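Local coordinates for DUF1116 domain-containing protein (Enterococcus faecalis, PDB 3CLQ), which is of unknown function but belongs to the AllG family and is probably related to a subunit of oxamate carbamoyltransferase, at residues T44-A49 with A106-P111; C96-A101 with N277-G282; T259-G264 with M304-I309; E311-G316 with M363-G368; I383-A388 with G400-P405. All coordinates share one frame; numbering follows the deposited sequence.

Contact 1. Residues T44-A49 with A106-P111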
# COMPACT_ATOMS: atom_id res chain seq x y z
N THR B 44 -27.81 -28.89 4.05
CA THR B 44 -27.03 -29.93 4.69
C THR B 44 -25.74 -30.16 3.90
O THR B 44 -25.21 -31.27 3.86
CB THR B 44 -27.85 -31.25 4.82
OG1 THR B 44 -28.03 -31.85 3.53
CG2 THR B 44 -29.22 -30.98 5.43
N THR B 45 -25.25 -29.11 3.26
CA THR B 45 -24.09 -29.23 2.40
C THR B 45 -22.99 -28.40 3.01
O THR B 45 -23.22 -27.23 3.31
CB THR B 45 -24.37 -28.63 1.01
OG1 THR B 45 -24.91 -29.63 0.15
CG2 THR B 45 -23.11 -28.12 0.39
N ILE B 46 -21.81 -28.97 3.23
CA ILE B 46 -20.71 -28.10 3.62
C ILE B 46 -19.41 -28.31 2.87
O ILE B 46 -19.03 -29.45 2.54
CB ILE B 46 -20.54 -27.94 5.16
CG1 ILE B 46 -19.63 -29.00 5.74
CG2 ILE B 46 -21.88 -27.93 5.89
CD1 ILE B 46 -19.61 -28.87 7.24
N LEU B 47 -18.76 -27.18 2.56
CA LEU B 47 -17.60 -27.13 1.68
C LEU B 47 -16.33 -26.98 2.47
O LEU B 47 -16.31 -26.36 3.53
CB LEU B 47 -17.72 -25.95 0.71
CG LEU B 47 -19.13 -25.72 0.17
CD1 LEU B 47 -19.14 -24.73 -0.96
CD2 LEU B 47 -19.75 -27.05 -0.27
N HIS B 48 -15.25 -27.51 1.90
CA HIS B 48 -13.94 -27.50 2.52
C HIS B 48 -12.90 -27.15 1.44
O HIS B 48 -13.21 -27.17 0.25
CB HIS B 48 -13.65 -28.90 3.07
CG HIS B 48 -13.76 -29.98 2.04
ND1 HIS B 48 -12.71 -30.35 1.24
CD2 HIS B 48 -14.81 -30.76 1.68
CE1 HIS B 48 -13.10 -31.32 0.42
NE2 HIS B 48 -14.37 -31.59 0.67
N ALA B 49 -11.66 -26.88 1.85
CA ALA B 49 -10.57 -26.69 0.89
C ALA B 49 -10.02 -28.01 0.30
O ALA B 49 -10.31 -29.09 0.82
CB ALA B 49 -9.45 -25.88 1.52
N ALA B 106 -8.72 -24.30 6.19
CA ALA B 106 -9.66 -25.41 6.25
C ALA B 106 -10.76 -25.17 5.19
O ALA B 106 -11.34 -26.11 4.64
CB ALA B 106 -10.25 -25.55 7.64
N GLY B 107 -11.01 -23.90 4.92
CA GLY B 107 -11.85 -23.50 3.80
C GLY B 107 -13.32 -23.82 4.01
O GLY B 107 -14.15 -23.64 3.10
N VAL B 108 -13.66 -24.26 5.21
CA VAL B 108 -15.01 -24.72 5.46
C VAL B 108 -15.96 -23.58 5.21
O VAL B 108 -15.70 -22.44 5.58
CB VAL B 108 -15.21 -25.25 6.87
CG1 VAL B 108 -16.66 -25.63 7.07
CG2 VAL B 108 -14.34 -26.45 7.07
N THR B 109 -17.07 -23.89 4.54
CA THR B 109 -18.02 -22.87 4.14
C THR B 109 -19.41 -23.49 4.16
O THR B 109 -19.67 -24.44 3.43
CB THR B 109 -17.64 -22.33 2.76
OG1 THR B 109 -16.28 -21.92 2.82
CG2 THR B 109 -18.49 -21.17 2.35
N SER B 110 -20.28 -22.95 5.01
CA SER B 110 -21.59 -23.53 5.20
C SER B 110 -22.66 -22.55 4.78
O SER B 110 -22.40 -21.36 4.76
CB SER B 110 -21.78 -23.89 6.67
OG SER B 110 -22.15 -22.75 7.43
N PRO B 111 -23.86 -23.04 4.45
CA PRO B 111 -24.94 -22.25 3.85
C PRO B 111 -25.12 -20.83 4.39
O PRO B 111 -25.42 -19.93 3.61
CB PRO B 111 -26.17 -23.07 4.16
CG PRO B 111 -25.68 -24.47 4.13
CD PRO B 111 -24.27 -24.44 4.65
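Residues Thr45 to Ala49 and Ala106 to Pro111 run in nearly opposite senses, 153° apart end to end. Leu47 and Thr109 form a single antiparallel bridge, a hydrogen-bonded pair. Leu47 N donates to Thr109 O at 3.0 Å, almost straight at 169°, from above the carbonyl plane. Thr109 N answers to Leu47 O, an oxygen whose place in the model is less sure. Ala49 N gives a third bond, to Ala106 O at 2.9 Å. Gly107 turns the loop here with positive phi.

The side chains pack carbon against carbon and against carbonyl oxygens. Leu47 CG rests against Thr109 O at 3.5 Å. Ile46 CG2 meets Ser110 CB at 4.1 Å, while its CD1 lies 4.4 Å from Val108 CG1. Pro111 brings its CD to Thr45 O at 3.3 Å. His48 leads away from the loop, with CG in the crowded position (chi1 56°). Its ND1 donates to Ala49 O at 2.7 Å, which fixes the ring. Helix 60-73 packs on Ile46 and Val108. Strand 45-48 pairs in parallel with strand 92-95 along its other edge, so the loop is joined to the edge of a two-stranded parallel sheet by one isolated beta bridge.

Contact 2. Residues C96-A101 with N277-G282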
# COMPACT_ATOMS: atom_id res chain seq x y z
N CYS B 96 -14.81 -26.66 -2.30
CA CYS B 96 -15.13 -25.37 -2.84
C CYS B 96 -14.94 -25.37 -4.34
O CYS B 96 -15.72 -24.75 -5.08
CB CYS B 96 -14.21 -24.32 -2.25
SG CYS B 96 -14.43 -24.14 -0.50
N HIS B 97 -13.89 -26.03 -4.80
CA HIS B 97 -13.58 -25.91 -6.20
C HIS B 97 -14.67 -26.43 -7.10
O HIS B 97 -14.83 -25.94 -8.21
CB HIS B 97 -12.25 -26.52 -6.53
CG HIS B 97 -11.17 -25.51 -6.64
ND1 HIS B 97 -10.31 -25.23 -5.60
CD2 HIS B 97 -10.86 -24.64 -7.63
CE1 HIS B 97 -9.49 -24.27 -5.97
NE2 HIS B 97 -9.80 -23.89 -7.19
N GLU B 98 -15.46 -27.36 -6.59
CA GLU B 98 -16.50 -27.96 -7.38
C GLU B 98 -17.82 -27.20 -7.31
O GLU B 98 -18.82 -27.62 -7.89
CB GLU B 98 -16.69 -29.40 -6.96
CG GLU B 98 -15.52 -30.25 -7.28
CD GLU B 98 -15.82 -31.70 -7.07
OE1 GLU B 98 -14.87 -32.51 -7.10
OE2 GLU B 98 -17.02 -32.03 -6.85
N HIS B 99 -17.79 -26.07 -6.61
CA HIS B 99 -18.92 -25.14 -6.58
C HIS B 99 -18.44 -23.75 -6.92
O HIS B 99 -18.98 -22.75 -6.43
CB HIS B 99 -19.58 -25.16 -5.22
CG HIS B 99 -20.23 -26.46 -4.89
ND1 HIS B 99 -21.56 -26.71 -5.14
CD2 HIS B 99 -19.73 -27.60 -4.37
CE1 HIS B 99 -21.86 -27.93 -4.75
NE2 HIS B 99 -20.77 -28.50 -4.28
N ASP B 100 -17.41 -23.67 -7.74
CA ASP B 100 -16.94 -22.39 -8.24
C ASP B 100 -16.54 -21.49 -7.09
O ASP B 100 -16.61 -20.27 -7.21
CB ASP B 100 -18.03 -21.74 -9.11
CG ASP B 100 -18.26 -22.50 -10.42
OD1 ASP B 100 -17.33 -23.23 -10.83
OD2 ASP B 100 -19.34 -22.38 -11.04
N ALA B 101 -16.12 -22.07 -5.98
CA ALA B 101 -15.62 -21.26 -4.87
C ALA B 101 -14.18 -21.64 -4.55
O ALA B 101 -13.65 -22.55 -5.18
CB ALA B 101 -16.50 -21.46 -3.65
N ASN B 277 -14.26 -31.68 -13.20
CA ASN B 277 -13.75 -31.89 -11.85
C ASN B 277 -12.90 -33.16 -11.78
O ASN B 277 -12.90 -33.86 -10.79
CB ASN B 277 -14.89 -31.90 -10.83
CG ASN B 277 -15.61 -30.55 -10.74
OD1 ASN B 277 -14.99 -29.49 -10.89
ND2 ASN B 277 -16.91 -30.57 -10.48
N HIS B 278 -12.18 -33.44 -12.87
CA HIS B 278 -11.17 -34.50 -12.89
C HIS B 278 -9.93 -34.06 -12.10
O HIS B 278 -9.24 -33.12 -12.47
CB HIS B 278 -10.79 -34.86 -14.34
CG HIS B 278 -10.26 -36.24 -14.49
ND1 HIS B 278 -9.08 -36.66 -13.90
CD2 HIS B 278 -10.75 -37.33 -15.14
CE1 HIS B 278 -8.86 -37.93 -14.19
NE2 HIS B 278 -9.85 -38.35 -14.95
N TRP B 279 -9.66 -34.75 -10.99
CA TRP B 279 -8.63 -34.33 -10.03
C TRP B 279 -7.40 -35.22 -10.14
O TRP B 279 -7.52 -36.41 -10.31
CB TRP B 279 -9.15 -34.46 -8.60
CG TRP B 279 -10.17 -33.48 -8.22
CD1 TRP B 279 -11.51 -33.66 -8.21
CD2 TRP B 279 -9.94 -32.13 -7.80
NE1 TRP B 279 -12.14 -32.51 -7.81
CE2 TRP B 279 -11.20 -31.55 -7.54
CE3 TRP B 279 -8.79 -31.34 -7.60
CZ2 TRP B 279 -11.35 -30.23 -7.11
CZ3 TRP B 279 -8.94 -30.04 -7.17
CH2 TRP B 279 -10.21 -29.49 -6.93
N PHE B 280 -6.22 -34.63 -10.02
CA PHE B 280 -5.00 -35.40 -9.92
C PHE B 280 -4.40 -35.10 -8.57
O PHE B 280 -4.23 -33.94 -8.21
CB PHE B 280 -4.04 -35.01 -11.04
CG PHE B 280 -4.57 -35.36 -12.39
CD1 PHE B 280 -4.39 -36.63 -12.90
CD2 PHE B 280 -5.28 -34.44 -13.14
CE1 PHE B 280 -4.90 -36.97 -14.15
CE2 PHE B 280 -5.80 -34.77 -14.39
CZ PHE B 280 -5.60 -36.04 -14.89
N THR B 281 -4.08 -36.15 -7.83
CA THR B 281 -3.88 -36.07 -6.40
C THR B 281 -2.58 -36.70 -5.95
O THR B 281 -2.17 -37.77 -6.44
CB THR B 281 -5.03 -36.78 -5.64
OG1 THR B 281 -5.23 -38.12 -6.17
CG2 THR B 281 -6.31 -35.98 -5.77
N GLY B 282 -1.91 -36.04 -5.02
CA GLY B 282 -0.74 -36.65 -4.41
C GLY B 282 -0.74 -36.30 -2.95
O GLY B 282 -1.67 -35.67 -2.46
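A 3-10 turn at residues 96-98, directly after strand 92-95, meets the residues that lead into strand 280-283. That strand is outermost, within the chain, in a four-stranded antiparallel sheet. The turn is gathered at Cys96 O, which accepts from both His99 N and Ala101 N. The contact itself is made by side chains.

Trp279 NE1 donates to Glu98 OE1 at 2.8 Å, close to straight at 163°. The oxygen lies near the indole plane and uses its anti lone pair, the one turned away from OE2. Carboxylate and indole are nearly coplanar. Glu98 reaches this place with CG beside its backbone N (chi1 -67°) and an extended chain beyond. The bond probably steadies the negative charge of Glu98, which is partly exposed.

The amide of Asn277 stacks on the carboxylate, their planes 6° apart. Asn277 CG lies 3.5 Å from Glu98 CG, so the amide also covers the methylene part. At the far end of the indole, His97 CB touches Trp279 CH2 at 3.6 Å. It comes at the ring edge, in plane, and the two side chains cross at about a right angle.

Pro52, in a loop, packs on both Glu98 and Trp279. Arg270 of strand 266-271 and Thr259 of strand 257-263 touch both His97 and Trp279. One residue further on, Phe280 packs against helix 407-419.

Contact 3. Residues T259-G264 with M304-I309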
# COMPACT_ATOMS: atom_id res chain seq x y z
N THR B 259 -6.00 -25.21 -11.28
CA THR B 259 -6.28 -25.33 -9.85
C THR B 259 -5.06 -25.95 -9.14
O THR B 259 -4.52 -26.99 -9.57
CB THR B 259 -7.49 -26.30 -9.58
OG1 THR B 259 -8.71 -25.76 -10.10
CG2 THR B 259 -7.64 -26.59 -8.08
N MSE B 260 -4.63 -25.36 -8.04
CA MSE B 260 -3.75 -26.07 -7.14
C MSE B 260 -4.37 -25.88 -5.78
O MSE B 260 -4.69 -24.76 -5.40
CB MSE B 260 -2.32 -25.53 -7.17
CG MSE B 260 -1.55 -25.90 -8.42
SE MSE B 260 0.38 -25.46 -8.38
CE MSE B 260 0.12 -23.59 -7.82
N CYS B 261 -4.58 -26.99 -5.07
CA CYS B 261 -5.23 -26.90 -3.77
C CYS B 261 -4.88 -28.09 -2.91
O CYS B 261 -4.39 -29.11 -3.40
CB CYS B 261 -6.74 -26.78 -3.91
SG CYS B 261 -7.49 -28.18 -4.73
N ARG B 262 -5.13 -27.95 -1.62
CA ARG B 262 -4.77 -28.99 -0.67
C ARG B 262 -5.75 -28.98 0.50
O ARG B 262 -6.37 -27.95 0.78
CB ARG B 262 -3.33 -28.82 -0.19
CG ARG B 262 -2.98 -27.42 0.14
CD ARG B 262 -2.38 -26.69 -1.04
NE ARG B 262 -1.45 -25.67 -0.58
CZ ARG B 262 -1.79 -24.41 -0.31
NH1 ARG B 262 -0.88 -23.55 0.13
NH2 ARG B 262 -3.04 -24.00 -0.49
N ASN B 263 -5.90 -30.13 1.15
CA ASN B 263 -6.83 -30.31 2.26
C ASN B 263 -6.17 -30.87 3.52
O ASN B 263 -6.82 -31.51 4.33
CB ASN B 263 -8.01 -31.21 1.85
CG ASN B 263 -7.57 -32.59 1.39
OD1 ASN B 263 -6.53 -33.09 1.81
ND2 ASN B 263 -8.36 -33.20 0.53
N GLY B 264 -4.87 -30.63 3.67
CA GLY B 264 -4.16 -31.04 4.87
C GLY B 264 -3.71 -32.48 4.80
O GLY B 264 -2.97 -32.94 5.67
N MSE B 304 -2.19 -27.03 3.59
CA MSE B 304 -3.66 -27.03 3.56
C MSE B 304 -4.26 -25.67 3.15
O MSE B 304 -3.88 -24.64 3.67
CB MSE B 304 -4.19 -27.43 4.94
CG MSE B 304 -5.71 -27.63 5.02
SE MSE B 304 -6.37 -27.84 6.86
CE MSE B 304 -5.57 -26.21 7.60
N GLY B 305 -5.21 -25.70 2.22
CA GLY B 305 -5.97 -24.51 1.85
C GLY B 305 -6.15 -24.33 0.35
O GLY B 305 -5.50 -25.01 -0.43
N ASP B 306 -7.02 -23.42 -0.07
CA ASP B 306 -7.16 -23.19 -1.49
C ASP B 306 -6.30 -22.01 -1.97
O ASP B 306 -6.29 -21.68 -3.16
CB ASP B 306 -8.63 -23.00 -1.86
CG ASP B 306 -9.40 -24.30 -1.85
OD1 ASP B 306 -10.62 -24.24 -1.58
OD2 ASP B 306 -8.81 -25.39 -2.08
N SER B 307 -5.56 -21.42 -1.05
CA SER B 307 -4.84 -20.18 -1.30
C SER B 307 -3.81 -20.31 -2.40
O SER B 307 -3.26 -19.31 -2.83
CB SER B 307 -4.15 -19.70 -0.02
OG SER B 307 -3.52 -20.79 0.63
N ALA B 308 -3.53 -21.53 -2.83
CA ALA B 308 -2.49 -21.77 -3.81
C ALA B 308 -3.00 -21.46 -5.21
O ALA B 308 -2.28 -21.61 -6.18
CB ALA B 308 -2.02 -23.22 -3.73
N ILE B 309 -4.25 -21.02 -5.30
CA ILE B 309 -4.81 -20.67 -6.60
C ILE B 309 -4.09 -19.40 -7.02
O ILE B 309 -3.94 -19.06 -8.19
CB ILE B 309 -6.34 -20.41 -6.48
CG1 ILE B 309 -6.95 -20.26 -7.87
CG2 ILE B 309 -6.65 -19.20 -5.57
CD1 ILE B 309 -7.26 -21.58 -8.51
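The guanidinium of Arg262 lies between two pieces of residues 304-309. Ala308 CB packs over one face, 3.5 Å from Arg262 NH2. The backbone carbon of Met304 lies over the opposite face, offset toward the rim. At the edge, near the plane, are Gly305 O and Ser307 OG. Arg262 NH2 donates to Gly305 O at 2.7 Å, bent to 136° and coming from well above the carbonyl plane. A weak bond of 3.4 Å joins Arg262 NH2 to Ser307 OG. The chain gets there by folding. CG takes the crowded position between N and the carbonyl carbon (chi1 44°), and the chain bends again at chi2 (-92°).

Backbone pairing supports this. Arg262 and Gly305 are an antiparallel hydrogen-bonded pair: Arg262 N donates to Gly305 O at 3.2 Å, and Gly305 N to Arg262 O at 2.9 Å. Strand 304-305 is thus added to the edge of strand 257-263. A type I turn from Asp306 to Ile309 then leads into helix 309-313. Asp306 OD2 comes within 3.1 Å of Cys261 CB, but it is held by Gly50 N, as OD1 is by Gly103 N. Met304 CG packs on Gly264 N at 3.4 Å.

Arg262 is buried, and its NE forms a salt bridge with Asp303. Gly305 O is gripped twice by the same residue, through its backbone and its side chain. The contact therefore probably keeps a positive charge inside the protein by pairing it with Asp303 at NE and letting NH2 donate to neutral oxygens.

Contact 4. Residues E311-G316 with M363-G368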
# COMPACT_ATOMS: atom_id res chain seq x y z
N GLU B 311 -0.73 -18.65 -6.59
CA GLU B 311 0.39 -18.95 -7.43
C GLU B 311 -0.04 -19.61 -8.74
O GLU B 311 0.69 -19.51 -9.74
CB GLU B 311 1.42 -19.79 -6.69
CG GLU B 311 0.95 -20.14 -5.29
CD GLU B 311 1.70 -19.35 -4.22
OE1 GLU B 311 2.87 -19.01 -4.46
OE2 GLU B 311 1.12 -19.10 -3.14
N THR B 312 -1.21 -20.26 -8.74
CA THR B 312 -1.72 -20.82 -10.01
C THR B 312 -1.97 -19.70 -10.99
O THR B 312 -1.86 -19.92 -12.19
CB THR B 312 -3.03 -21.66 -9.89
OG1 THR B 312 -2.85 -22.76 -9.00
CG2 THR B 312 -3.42 -22.23 -11.24
N TYR B 313 -2.32 -18.51 -10.47
CA TYR B 313 -2.65 -17.31 -11.25
C TYR B 313 -1.41 -16.52 -11.68
O TYR B 313 -1.42 -15.86 -12.71
CB TYR B 313 -3.54 -16.38 -10.42
CG TYR B 313 -3.93 -15.09 -11.14
CD1 TYR B 313 -4.86 -15.08 -12.16
CD2 TYR B 313 -3.32 -13.89 -10.81
CE1 TYR B 313 -5.19 -13.91 -12.83
CE2 TYR B 313 -3.64 -12.71 -11.46
CZ TYR B 313 -4.58 -12.72 -12.46
OH TYR B 313 -4.91 -11.53 -13.10
N GLY B 314 -0.38 -16.54 -10.85
CA GLY B 314 0.87 -15.89 -11.15
C GLY B 314 1.29 -15.04 -9.98
O GLY B 314 2.31 -14.37 -10.02
N VAL B 315 0.49 -15.05 -8.93
CA VAL B 315 0.83 -14.23 -7.81
C VAL B 315 1.25 -15.06 -6.56
O VAL B 315 1.61 -16.23 -6.70
CB VAL B 315 -0.22 -13.11 -7.67
CG1 VAL B 315 -1.26 -13.43 -6.62
CG2 VAL B 315 0.46 -11.84 -7.39
N GLY B 316 1.28 -14.49 -5.36
CA GLY B 316 1.81 -15.24 -4.21
C GLY B 316 3.31 -15.53 -4.32
O GLY B 316 4.11 -14.63 -4.55
N MSE B 363 8.22 -6.83 -15.32
CA MSE B 363 7.81 -8.02 -16.06
C MSE B 363 6.41 -8.39 -15.60
O MSE B 363 6.05 -8.13 -14.46
CB MSE B 363 8.79 -9.19 -15.92
CG MSE B 363 8.77 -9.88 -14.58
SE MSE B 363 9.52 -11.72 -14.52
CE MSE B 363 8.50 -12.41 -13.01
N GLY B 364 5.60 -8.94 -16.49
CA GLY B 364 4.27 -9.40 -16.13
C GLY B 364 4.43 -10.65 -15.28
O GLY B 364 5.36 -11.44 -15.48
N ILE B 365 3.54 -10.84 -14.33
CA ILE B 365 3.60 -12.04 -13.52
C ILE B 365 3.60 -13.29 -14.42
O ILE B 365 3.05 -13.24 -15.53
CB ILE B 365 2.47 -12.06 -12.56
CG1 ILE B 365 1.15 -11.79 -13.30
CG2 ILE B 365 2.69 -10.99 -11.54
CD1 ILE B 365 -0.09 -12.13 -12.48
N PRO B 366 4.21 -14.39 -13.96
CA PRO B 366 4.30 -15.58 -14.83
C PRO B 366 3.02 -16.37 -14.79
O PRO B 366 2.64 -16.90 -13.74
CB PRO B 366 5.45 -16.38 -14.23
CG PRO B 366 5.62 -15.86 -12.82
CD PRO B 366 4.82 -14.61 -12.64
N THR B 367 2.36 -16.46 -15.94
CA THR B 367 1.03 -17.06 -16.01
C THR B 367 0.96 -18.35 -16.83
O THR B 367 1.52 -18.42 -17.93
CB THR B 367 0.07 -16.11 -16.71
OG1 THR B 367 0.55 -14.77 -16.56
CG2 THR B 367 -1.30 -16.23 -16.13
N GLY B 368 0.22 -19.33 -16.31
CA GLY B 368 -0.11 -20.52 -17.06
C GLY B 368 0.93 -21.59 -16.86
O GLY B 368 1.69 -21.90 -17.78
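Packing is tight around Gly314 and slack toward the start of strand 363-369. Gly314 CA sits 3.3 Å from Pro366 O. Its own carbonyl oxygen, Gly314 O, rests against Ile365 CB at 3.4 Å. Pro366 CD touches the same Gly314 O at 3.6 Å. Tyr313 O meets the methyl CG2 of Thr367 at 3.4 Å. No hydrogen bond joins the two segments. The closeness comes from carbonyl groups laid against aliphatic carbon.

Gly314 is the first residue past helix 309-313, and its phi of 130° suits glycine. The helix end thus abuts the central strand of a three-stranded antiparallel sheet, formed with 348-352 and 356-357.

Ile365 puts CG1 in the crowded position between N and the carbonyl carbon (chi1 50°). This sends CD1 to Tyr313 CE2 at 3.7 Å, the two side chains crossing obliquely. Tyr313 has CG anti to its backbone N (chi1 179°). Its ring also packs on Ala241, Ala244 and Leu245 of helix 234-247. Thr367 turns its hydroxyl to Lys350 O on the adjacent strand, while Val18 and Ile21 of helix 6-23 press on its side chain.

On the loose side, the chain diverges. Gly364 and selenomethionine Met363 make no contact with residues 311-316, and Met363 is partly exposed. Glu311 points away from the strand, and its OE1 accepts a bond from Gly317 N.

Contact 5. Residues I383-A388 with G400-P405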
# COMPACT_ATOMS: atom_id res chain seq x y z
N ILE B 383 5.49 -22.57 -3.91
CA ILE B 383 4.43 -21.83 -3.25
C ILE B 383 4.83 -21.42 -1.84
O ILE B 383 5.40 -22.21 -1.10
CB ILE B 383 3.09 -22.56 -3.29
CG1 ILE B 383 2.46 -22.59 -1.93
CG2 ILE B 383 3.23 -23.99 -3.78
CD1 ILE B 383 1.24 -23.44 -1.94
N ASN B 384 4.59 -20.17 -1.50
CA ASN B 384 4.84 -19.69 -0.15
C ASN B 384 3.51 -19.68 0.56
O ASN B 384 2.52 -19.16 0.04
CB ASN B 384 5.42 -18.27 -0.17
CG ASN B 384 6.92 -18.20 -0.58
OD1 ASN B 384 7.38 -17.17 -1.12
ND2 ASN B 384 7.69 -19.26 -0.29
N THR B 385 3.46 -20.25 1.75
CA THR B 385 2.20 -20.38 2.46
C THR B 385 2.46 -20.37 3.96
O THR B 385 3.61 -20.54 4.41
CB THR B 385 1.48 -21.69 2.06
OG1 THR B 385 0.47 -21.99 3.02
CG2 THR B 385 2.44 -22.86 2.04
N ALA B 386 1.40 -20.17 4.74
CA ALA B 386 1.50 -20.22 6.19
C ALA B 386 1.66 -21.66 6.68
O ALA B 386 1.05 -22.57 6.12
CB ALA B 386 0.26 -19.59 6.83
N ILE B 387 2.48 -21.86 7.71
CA ILE B 387 2.51 -23.16 8.39
C ILE B 387 1.55 -23.19 9.59
O ILE B 387 1.52 -22.27 10.42
CB ILE B 387 3.96 -23.65 8.71
CG1 ILE B 387 4.62 -22.83 9.79
CG2 ILE B 387 4.87 -23.49 7.49
CD1 ILE B 387 6.12 -22.95 9.74
N ALA B 388 0.72 -24.22 9.66
CA ALA B 388 -0.37 -24.25 10.62
C ALA B 388 -0.19 -25.42 11.57
O ALA B 388 0.21 -26.50 11.16
CB ALA B 388 -1.69 -24.38 9.90
N GLY B 400 6.54 -20.49 5.33
CA GLY B 400 7.66 -20.99 4.55
C GLY B 400 7.32 -21.47 3.16
O GLY B 400 6.19 -21.31 2.74
N LEU B 401 8.31 -22.06 2.48
CA LEU B 401 8.20 -22.56 1.11
C LEU B 401 7.77 -24.05 1.00
O LEU B 401 8.27 -24.93 1.73
CB LEU B 401 9.54 -22.35 0.39
CG LEU B 401 9.84 -22.89 -1.02
CD1 LEU B 401 11.03 -22.15 -1.61
CD2 LEU B 401 10.15 -24.39 -1.03
N THR B 402 6.87 -24.33 0.08
CA THR B 402 6.47 -25.70 -0.16
C THR B 402 6.31 -25.98 -1.67
O THR B 402 6.45 -25.09 -2.50
CB THR B 402 5.18 -26.03 0.65
OG1 THR B 402 5.08 -27.45 0.82
CG2 THR B 402 3.93 -25.50 -0.02
N ASN B 403 6.05 -27.23 -2.04
CA ASN B 403 5.77 -27.51 -3.45
C ASN B 403 4.62 -28.51 -3.59
O ASN B 403 4.25 -29.17 -2.62
CB ASN B 403 7.03 -28.01 -4.19
CG ASN B 403 8.28 -27.12 -3.96
OD1 ASN B 403 8.90 -27.15 -2.90
ND2 ASN B 403 8.65 -26.35 -4.98
N PRO B 404 4.03 -28.59 -4.79
CA PRO B 404 3.16 -29.74 -5.02
C PRO B 404 4.08 -30.93 -5.16
O PRO B 404 5.27 -30.75 -5.34
CB PRO B 404 2.51 -29.42 -6.38
CG PRO B 404 2.81 -28.00 -6.65
CD PRO B 404 4.09 -27.70 -5.95
N PRO B 405 3.53 -32.16 -5.06
CA PRO B 405 4.33 -33.38 -5.22
C PRO B 405 4.53 -33.75 -6.69
O PRO B 405 3.64 -33.56 -7.51
CB PRO B 405 3.48 -34.43 -4.52
CG PRO B 405 2.08 -33.97 -4.73
CD PRO B 405 2.12 -32.46 -4.78
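Strands 383-388 and 400-402 pair antiparallel, their short axes 4.8 Å apart at closest approach and splayed to 125°. They belong to a beta hairpin made of strands 383-388 and 396-402. Ile383 with Thr402 and Thr385 with Gly400 are hydrogen-bonded pairs, with non-hydrogen-bonded Asn384 and Leu401 between them. The four bonds are nearly straight. Thr402 N donates to Ile383 O at 2.8 Å, almost along the C=O axis.

On the face of Ile383, Thr385 and Thr402, methyl groups meet. Thr402 CG2 lies 3.8 Å from Ile383 CG1 and 3.7 Å from Thr385 CG2. Both threonines place CG2 in the crowded position and OG1 anti to the backbone N. Thr402 OG1 bonds to Arg286 O. Ile383 and Thr385 also receive the side chain of Arg262. The branch methyl CG2 of Ile383 lies 4.4 Å from Pro404 CD. On the other face, the end of Asn384 comes close to its partner. Its ND2 lies 3.6 Å from Leu401 CA, and the two side chains cross obliquely. Further along the strand, Ile387 CG2 lies 4.1 Å from Gly400 N. Thr385 OG1 donates to the next residue along its own strand, reaching Ala386 O at 3.2 Å.

How the contacts relate
Contact 3 lies nearest the centre of the chain and touches the other four. Contacts 1, 3, 4 and 5 are buried, while contact 2 is partly exposed. Contacts 2 and 3 reach the same antiparallel sheet, and Trp279 packs on Cys261 between them. Contacts 1 and 2 meet where His48 O probably bonds Cys96 N. Contacts 1 and 4 lie on opposite sides of the chain's centre, their centres 27 Å apart. Backbone pairing dominates contacts 1 and 5. Contact 3 adds a buried charge to it, contact 2 relies on one side-chain bond, and contact 4 is van der Waals packing alone. Helix 309-313 follows directly from contact 3 into contact 4.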